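Local coordinates for protein putative antitoxin VapB45 (Mycobacterium tuberculosis, PDB 5AF3) that is possibly the antitoxin of a type II toxin-antitoxin system, paired with the toxin VapC45, at residues I75-V80 with A109-D114. Numbering follows the deposited sequence.
Sequences IAEAYV and ALASQD
Leu110 lies against one side of helix 72-86, between Glu77 and Val80, where the CA atoms of Glu77 and Leu110 come within 5.3 Å of each other. From its backbone outward, Leu110 meets the helix through CB and both methyls. Its CB touches Glu77 CG at 4.1 Å, the two side chains crossing at about a right angle. CG stands anti to the residue's own carbonyl carbon (chi1 -66°), and beyond it the methyls part: CD1 approaches Glu77 O at 4.2 Å, while CD2 packs on Val80 CG1 at 3.9 Å. Leu81 and Phe84, farther along the same helix, also touch this side chain, so a branched leucine can cover more than one turn.

Valine suits position 80 because its branch at CB lets CG1 pack on that leucine methyl while CG2 rests on the backbone carbonyl, 3.3 Å from Leu110 O. One turn earlier, Ala76 CB meets Ala111 CB at 3.9 Å; two single methyls suit this spot because they let helix and chain lie close together.

Glu77 has a double role. Its CG supplies apolar surface for Leu110 CB, and the extended chain carries the carboxylate away from the leucine side chain. There OE2 accepts from a water at 2.8 Å, and the same water accepts from Leu110 N at 3.1 Å, an indirect polar link across the contact. His108 ND1 is a second partner of OE2, and Thr58 OG1 bonds OE1.

The contact is buried packing that ties a helix within the putative DNA-binding helix-turn-helix region to the connection between helices 95-105 and 115-130. Direct contacts across it are van der Waals, with water bridging the carboxylate to the backbone; partners on both oxygens would offset the cost of burying Glu77, probably as its anion.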
# COMPACT_ATOMS: atom_id res chain seq x y z
N ILE A 75 -13.90 -12.52 5.61
CA ILE A 75 -12.94 -11.44 5.33
C ILE A 75 -12.85 -10.45 6.51
O ILE A 75 -11.78 -9.86 6.77
CB ILE A 75 -13.17 -10.71 3.96
CG1 ILE A 75 -11.80 -10.21 3.45
CG2 ILE A 75 -14.15 -9.56 4.08
CD1 ILE A 75 -11.84 -9.65 2.04
N ALA A 76 -13.95 -10.30 7.25
CA ALA A 76 -14.00 -9.39 8.39
C ALA A 76 -13.12 -10.00 9.50
O ALA A 76 -12.31 -9.29 10.11
CB ALA A 76 -15.49 -9.24 8.89
N GLU A 77 -13.26 -11.31 9.72
CA GLU A 77 -12.41 -12.04 10.68
C GLU A 77 -10.92 -11.96 10.25
O GLU A 77 -10.03 -11.68 11.06
CB GLU A 77 -12.89 -13.49 10.77
CG GLU A 77 -14.32 -13.56 11.39
CD GLU A 77 -14.97 -14.93 11.29
OE1 GLU A 77 -14.62 -15.69 10.36
OE2 GLU A 77 -15.81 -15.22 12.20
N ALA A 78 -10.66 -12.14 8.96
CA ALA A 78 -9.28 -12.02 8.43
C ALA A 78 -8.73 -10.60 8.62
O ALA A 78 -7.55 -10.42 8.94
CB ALA A 78 -9.21 -12.45 6.94
N TYR A 79 -9.58 -9.60 8.44
CA TYR A 79 -9.21 -8.22 8.60
C TYR A 79 -8.77 -7.95 10.04
O TYR A 79 -7.70 -7.34 10.28
CB TYR A 79 -10.34 -7.29 8.20
CG TYR A 79 -10.11 -5.84 8.57
CD1 TYR A 79 -9.33 -5.00 7.76
CD2 TYR A 79 -10.71 -5.30 9.71
CE1 TYR A 79 -9.14 -3.68 8.10
CE2 TYR A 79 -10.54 -4.00 10.04
CZ TYR A 79 -9.74 -3.19 9.26
OH TYR A 79 -9.60 -1.88 9.64
N VAL A 80 -9.55 -8.45 10.99
CA VAL A 80 -9.24 -8.24 12.42
C VAL A 80 -7.96 -8.98 12.83
O VAL A 80 -7.10 -8.40 13.47
CB VAL A 80 -10.41 -8.62 13.30
CG1 VAL A 80 -10.02 -8.61 14.81
CG2 VAL A 80 -11.58 -7.59 13.07
N ALA A 109 -17.04 -13.76 16.95
CA ALA A 109 -16.72 -12.64 17.82
C ALA A 109 -15.74 -11.61 17.20
O ALA A 109 -15.81 -10.43 17.52
CB ALA A 109 -16.11 -13.18 19.15
N LEU A 110 -14.79 -12.09 16.38
CA LEU A 110 -13.84 -11.16 15.73
C LEU A 110 -14.55 -10.11 14.89
O LEU A 110 -14.06 -8.98 14.75
CB LEU A 110 -12.82 -11.90 14.87
CG LEU A 110 -11.85 -12.81 15.64
CD1 LEU A 110 -10.92 -13.49 14.69
CD2 LEU A 110 -11.03 -11.93 16.57
N ALA A 111 -15.71 -10.49 14.35
CA ALA A 111 -16.54 -9.60 13.51
C ALA A 111 -17.68 -8.92 14.29
O ALA A 111 -18.57 -8.28 13.72
CB ALA A 111 -17.07 -10.37 12.30
N SER A 112 -17.62 -9.01 15.61
CA SER A 112 -18.68 -8.49 16.47
C SER A 112 -18.53 -7.02 16.85
O SER A 112 -17.44 -6.54 17.10
CB SER A 112 -18.77 -9.34 17.74
OG SER A 112 -19.64 -8.74 18.67
N GLN A 113 -19.67 -6.35 16.99
CA GLN A 113 -19.73 -4.98 17.43
C GLN A 113 -19.19 -4.86 18.86
O GLN A 113 -18.72 -3.81 19.25
CB GLN A 113 -21.16 -4.47 17.37
CG GLN A 113 -21.30 -3.01 17.80
CD GLN A 113 -22.62 -2.42 17.35
OE1 GLN A 113 -23.48 -3.11 16.79
NE2 GLN A 113 -22.78 -1.13 17.59
N ASP A 114 -19.23 -5.96 19.61
CA ASP A 114 -18.84 -5.94 21.02
C ASP A 114 -17.34 -6.17 21.22
O ASP A 114 -16.81 -6.02 22.32
CB ASP A 114 -19.61 -7.01 21.80
CG ASP A 114 -21.09 -6.66 21.98
OD1 ASP A 114 -21.43 -5.46 21.90
OD2 ASP A 114 -21.89 -7.60 22.21
O HOH W 1 -14.61 -14.75 14.72